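Local coordinates for protein AP-4 complex accessory subunit Tepsin (Equus caballus, PDB 5WF2) that associates with the AP-4 adaptor complex and may thereby play a role in vesicular trafficking of proteins at the trans-Golgi network, at residues A[38-43]-A[77-82]; A[61-66]-A[83-88]. All blocks are in the same frame, centred on the assembly; numbering follows the deposited sequence. Where two conformers were deposited one is given.

Interaction 1. Residues A[38-43]-A[77-82]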
loop_
_atom_site.group_PDB
_atom_site.type_symbol
_atom_site.label_atom_id
_atom_site.label_comp_id
_atom_site.label_asym_id
_atom_site.label_seq_id
_atom_site.Cartn_x
_atom_site.Cartn_y
_atom_site.Cartn_z
ATOM N N SER A 38 3.522 14.607 6.456
ATOM C CA SER A 38 4.350 15.411 5.573
ATOM C C SER A 38 5.609 14.695 5.111
ATOM O O SER A 38 6.267 15.173 4.180
ATOM C CB SER A 38 4.741 16.702 6.290
ATOM O OG SER A 38 5.152 16.397 7.611
ATOM N N ARG A 39 5.970 13.585 5.743
ATOM C CA ARG A 39 7.137 12.803 5.348
ATOM C C ARG A 39 6.713 11.677 4.404
ATOM O O ARG A 39 5.642 11.084 4.573
ATOM C CB ARG A 39 7.817 12.244 6.600
ATOM C CG ARG A 39 9.111 11.479 6.367
ATOM C CD ARG A 39 10.023 11.417 7.624
ATOM N NE ARG A 39 10.714 12.681 7.889
ATOM C CZ ARG A 39 11.659 12.852 8.814
ATOM N NH1 ARG A 39 12.054 11.843 9.575
ATOM N NH2 ARG A 39 12.218 14.045 8.976
ATOM N N ALA A 40 7.545 11.411 3.389
ATOM C CA ALA A 40 7.241 10.397 2.382
ATOM C C ALA A 40 7.513 8.974 2.849
ATOM O O ALA A 40 7.102 8.024 2.161
ATOM C CB ALA A 40 8.066 10.631 1.126
ATOM N N PHE A 41 8.185 8.810 3.981
ATOM C CA PHE A 41 8.506 7.515 4.565
ATOM C C PHE A 41 7.793 7.355 5.903
ATOM O O PHE A 41 7.864 8.245 6.757
ATOM C CB PHE A 41 10.020 7.382 4.754
ATOM C CG PHE A 41 10.790 7.719 3.533
ATOM C CD1 PHE A 41 10.702 6.917 2.401
ATOM C CD2 PHE A 41 11.562 8.879 3.478
ATOM C CE1 PHE A 41 11.391 7.237 1.252
ATOM C CE2 PHE A 41 12.255 9.217 2.327
ATOM C CZ PHE A 41 12.169 8.393 1.212
ATOM N N LEU A 42 7.131 6.212 6.093
ATOM C CA LEU A 42 6.571 5.870 7.387
ATOM C C LEU A 42 7.697 5.728 8.416
ATOM O O LEU A 42 8.809 5.306 8.098
ATOM C CB LEU A 42 5.774 4.562 7.306
ATOM C CG LEU A 42 4.714 4.345 6.210
ATOM C CD1 LEU A 42 3.982 3.037 6.487
ATOM C CD2 LEU A 42 3.743 5.490 6.132
ATOM N N SER A 43 7.417 6.129 9.651
ATOM C CA SER A 43 8.331 5.811 10.735
ATOM C C SER A 43 8.199 4.347 11.128
ATOM O O SER A 43 7.219 3.674 10.818
ATOM C CB SER A 43 8.053 6.684 11.956
ATOM O OG SER A 43 6.842 6.284 12.583
ATOM N N VAL A 77 1.206 11.400 -0.541
ATOM C CA VAL A 77 0.246 10.364 -0.190
ATOM C C VAL A 77 0.564 9.080 -0.953
ATOM O O VAL A 77 0.488 7.982 -0.390
ATOM C CB VAL A 77 -1.191 10.846 -0.448
ATOM C CG1 VAL A 77 -2.166 9.688 -0.450
ATOM C CG2 VAL A 77 -1.618 11.881 0.619
ATOM N N GLN A 78 0.948 9.197 -2.230
ATOM C CA GLN A 78 1.332 8.012 -2.998
ATOM C C GLN A 78 2.520 7.318 -2.362
ATOM O O GLN A 78 2.550 6.084 -2.271
ATOM C CB GLN A 78 1.668 8.385 -4.431
ATOM C CG GLN A 78 0.477 8.741 -5.313
ATOM C CD GLN A 78 0.912 9.015 -6.734
ATOM O OE1 GLN A 78 1.871 9.752 -6.969
ATOM N NE2 GLN A 78 0.231 8.403 -7.695
ATOM N N MET A 79 3.529 8.088 -1.932
ATOM C CA MET A 79 4.717 7.505 -1.324
ATOM C C MET A 79 4.373 6.761 -0.038
ATOM O O MET A 79 4.819 5.629 0.170
ATOM C CB MET A 79 5.773 8.594 -1.061
ATOM C CG MET A 79 6.454 9.084 -2.339
ATOM S SD MET A 79 7.591 7.890 -3.060
ATOM C CE MET A 79 8.890 7.824 -1.835
ATOM N N ARG A 80 3.544 7.361 0.813
ATOM C CA ARG A 80 3.181 6.711 2.070
ATOM C C ARG A 80 2.317 5.487 1.823
ATOM O O ARG A 80 2.464 4.473 2.518
ATOM C CB ARG A 80 2.473 7.706 3.006
ATOM C CG ARG A 80 3.394 8.874 3.449
ATOM C CD ARG A 80 2.695 9.811 4.422
ATOM N NE ARG A 80 2.356 9.148 5.671
ATOM C CZ ARG A 80 3.162 9.044 6.711
ATOM N NH1 ARG A 80 4.353 9.583 6.665
ATOM N NH2 ARG A 80 2.764 8.404 7.813
ATOM N N ALA A 81 1.408 5.563 0.857
ATOM C CA ALA A 81 0.585 4.406 0.507
ATOM C C ALA A 81 1.453 3.265 -0.002
ATOM O O ALA A 81 1.246 2.122 0.404
ATOM C CB ALA A 81 -0.473 4.798 -0.527
ATOM N N LEU A 82 2.430 3.555 -0.881
ATOM C CA LEU A 82 3.408 2.535 -1.299
ATOM C C LEU A 82 4.186 1.967 -0.121
ATOM O O LEU A 82 4.485 0.762 -0.083
ATOM C CB LEU A 82 4.390 3.086 -2.334
ATOM C CG LEU A 82 3.820 3.393 -3.730
ATOM C CD1 LEU A 82 4.835 4.128 -4.595
ATOM C CD2 LEU A 82 3.344 2.155 -4.463
HETATM O O HOH W 1 6.463 9.393 8.831
#

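Interaction 2. Residues A[61-66]-A[83-88]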
loop_
_atom_site.group_PDB
_atom_site.type_symbol
_atom_site.label_atom_id
_atom_site.label_comp_id
_atom_site.label_asym_id
_atom_site.label_seq_id
_atom_site.Cartn_x
_atom_site.Cartn_y
_atom_site.Cartn_z
ATOM N N ALA A 61 -9.159 -5.737 2.075
ATOM C CA ALA A 61 -9.849 -4.471 1.907
ATOM C C ALA A 61 -8.912 -3.295 2.155
ATOM O O ALA A 61 -8.975 -2.292 1.449
ATOM C CB ALA A 61 -11.056 -4.407 2.852
ATOM N N VAL A 62 -8.042 -3.399 3.155
ATOM C CA VAL A 62 -7.007 -2.371 3.372
ATOM C C VAL A 62 -6.169 -2.159 2.111
ATOM O O VAL A 62 -5.891 -1.019 1.697
ATOM C CB VAL A 62 -6.109 -2.764 4.557
ATOM C CG1 VAL A 62 -4.905 -1.813 4.623
ATOM C CG2 VAL A 62 -6.876 -2.720 5.876
ATOM N N LEU A 63 -5.715 -3.256 1.509
ATOM C CA LEU A 63 -4.912 -3.162 0.302
ATOM C C LEU A 63 -5.713 -2.540 -0.844
ATOM O O LEU A 63 -5.191 -1.710 -1.593
ATOM C CB LEU A 63 -4.376 -4.552 -0.069
ATOM C CG LEU A 63 -3.195 -4.675 -1.045
ATOM C CD1 LEU A 63 -2.017 -3.900 -0.521
ATOM C CD2 LEU A 63 -2.778 -6.135 -1.261
ATOM N N GLU A 64 -6.971 -2.933 -1.020
ATOM C CA GLU A 64 -7.733 -2.287 -2.071
ATOM C C GLU A 64 -7.879 -0.789 -1.808
ATOM O O GLU A 64 -7.865 0.009 -2.756
ATOM C CB GLU A 64 -9.088 -2.973 -2.246
ATOM C CG GLU A 64 -9.008 -4.387 -2.824
ATOM C CD GLU A 64 -8.718 -4.429 -4.311
ATOM O OE1 GLU A 64 -8.919 -3.405 -5.000
ATOM O OE2 GLU A 64 -8.308 -5.511 -4.778
ATOM N N LEU A 65 -7.971 -0.372 -0.544
ATOM C CA LEU A 65 -8.091 1.052 -0.245
ATOM C C LEU A 65 -6.763 1.770 -0.417
ATOM O O LEU A 65 -6.719 2.921 -0.894
ATOM C CB LEU A 65 -8.657 1.241 1.165
ATOM C CG LEU A 65 -10.130 0.806 1.245
ATOM C CD1 LEU A 65 -10.596 0.577 2.653
ATOM C CD2 LEU A 65 -10.954 1.806 0.613
ATOM N N LEU A 66 -5.661 1.093 -0.120
ATOM C CA LEU A 66 -4.362 1.674 -0.419
ATOM C C LEU A 66 -4.209 1.878 -1.905
ATOM O O LEU A 66 -3.704 2.904 -2.343
ATOM C CB LEU A 66 -3.237 0.780 0.110
ATOM C CG LEU A 66 -3.020 0.814 1.625
ATOM C CD1 LEU A 66 -2.161 -0.378 2.026
ATOM C CD2 LEU A 66 -2.396 2.131 2.043
ATOM N N GLY A 83 4.612 2.825 0.802
ATOM C CA GLY A 83 5.257 2.330 2.007
ATOM C C GLY A 83 4.401 1.339 2.754
ATOM O O GLY A 83 4.902 0.332 3.261
ATOM N N ALA A 84 3.109 1.630 2.869
ATOM C CA ALA A 84 2.204 0.753 3.592
ATOM C C ALA A 84 2.053 -0.575 2.861
ATOM O O ALA A 84 2.003 -1.621 3.503
ATOM C CB ALA A 84 0.850 1.414 3.784
ATOM N N VAL A 85 1.973 -0.532 1.524
ATOM C CA VAL A 85 1.960 -1.746 0.697
ATOM C C VAL A 85 3.214 -2.573 0.947
ATOM O O VAL A 85 3.139 -3.778 1.171
ATOM C CB VAL A 85 1.824 -1.387 -0.797
ATOM C CG1 VAL A 85 2.040 -2.644 -1.684
ATOM C CG2 VAL A 85 0.491 -0.746 -1.113
ATOM N N ALA A 86 4.389 -1.937 0.935
ATOM C CA ALA A 86 5.638 -2.650 1.195
ATOM C C ALA A 86 5.636 -3.282 2.576
ATOM O O ALA A 86 6.030 -4.442 2.733
ATOM C CB ALA A 86 6.825 -1.704 1.028
ATOM N N SER A 87 5.211 -2.529 3.602
ATOM C CA SER A 87 5.173 -3.067 4.963
ATOM C C SER A 87 4.287 -4.283 5.045
ATOM O O SER A 87 4.688 -5.309 5.601
ATOM C CB SER A 87 4.721 -1.995 5.955
ATOM O OG SER A 87 5.733 -0.995 6.096
ATOM N N LEU A 88 3.054 -4.187 4.537
ATOM C CA LEU A 88 2.170 -5.340 4.538
ATOM C C LEU A 88 2.759 -6.493 3.733
ATOM O O LEU A 88 2.626 -7.654 4.124
ATOM C CB LEU A 88 0.809 -4.932 3.984
ATOM C CG LEU A 88 -0.332 -5.914 4.018
ATOM C CD1 LEU A 88 -0.552 -6.463 5.419
ATOM C CD2 LEU A 88 -1.547 -5.129 3.572
#

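Interaction 1. Residues A[38-43]-A[77-82]
The guanidinium of R80 reaches from helix 75-89 into the loop 38-43 and carries the polar part of this contact. NH1 of R80 donates a nearly straight hydrogen bond to the backbone O of R39 (2.9 Å, N-H...O 164°). The acceptor lies in the guanidinium plane, while NH1 is tilted 35° from the plane of the carbonyl. A water accepts from the same NH1 and donates to F41 O, which is 2.8 Å from the water oxygen, so one nitrogen serves two backbone carbonyls of the loop, one directly and one through water. Outside the two segments NE of R80 bonds to V34 O in helix 25-35, and NH2 forms a salt bridge with E46 of helix 44-56. The bend of R80 about CG-CD (chi3 64°) turns NE out of the line of the chain; L42 CD2 lies over one face of the guanidinium, offset toward the rim, 3.5 Å from R80 NH2.

Apolar contacts gather round M79. Its CB meets A40 CB at 3.8 Å and the carbonyl oxygen of A40 at 3.5 Å. The thioether, bent at chi2 and chi3, brings CE to within 4.0 Å of F41 CE1, the two side chains lying side by side and pointing the same way.

An alanine at R80 would probably leave R39 O and V34 O without this donor, E46 without this charge partner and the water without its NH1 anchor. Through its three nitrogens, one buried arginine ties the loop between helix 25-35 and helix 44-56 to helix 75-89 of the Tepsin VHS/ENTH-like domain, and E46 probably offsets its charge.

Interaction 2. Residues A[61-66]-A[83-88]
L63 and L66 of helix 59-68 meet A84, V85 and L88 of helix 75-89 in the core of the all-helical VHS/ENTH-like domain. The two helices are consecutive and nearly antiparallel: the axes of the short segments make an angle of 153° and approach to 10.4 Å, a spacing bridged entirely by aliphatic side chains in this contact.

Along 61-66 the first residue to touch helix 75-89 is L63, just after V62, which packs on V31 of helix 25-35 and F50 of helix 44-56. L63 has CG anti to its backbone N (chi1 -163°). Its CD1 is the methyl that crosses the gap, lying 4.1 Å from V85 CG2 and 4.3 Å from L88 CD2, between the side chains of two residues three apart on the facing helix. The L63 and V85 side chains cross at about a right angle, and I99, L102 and T103 of helix 96-111 also touch L63.

A turn later comes L66, which uses both branches. L66 CD1 rests 4.1 Å from V85 CG2, the two side chains sliding past each other in opposite directions. That same V85 methyl is thus shared by L63 and L66, whose CD1 atoms both touch it. F50 of helix 44-56 packs on both L66 and A84, so a third helix adjoins this pair. Against A84 the small side chain lets the leucine come close: A84 CB faces the fork of L66, 3.8 Å from L66 CD2 and 3.9 Å from L66 CD1.

Overall arrangement
From the N terminus, the chain runs through helix 25-35 into the 38-43 loop, continues through helix 44-56 and helix 59-68, and then enters helix 75-89, which receives both contacts. Interaction 1 closes the longer loop, with 33 residues between its segments; interaction 2 has 16 between its own. The two cross, because 61-66 falls between 38-43 and 77-82 while 83-88 follows both. On helix 75-89 the sites are successive, one toward the partly buried edge of the domain and the next near its centre. They touch where L42 CD1 packs on G83 and A84 and where A81 O meets L66 CD2, joining the interhelical loop, helix 59-68 and helix 75-89.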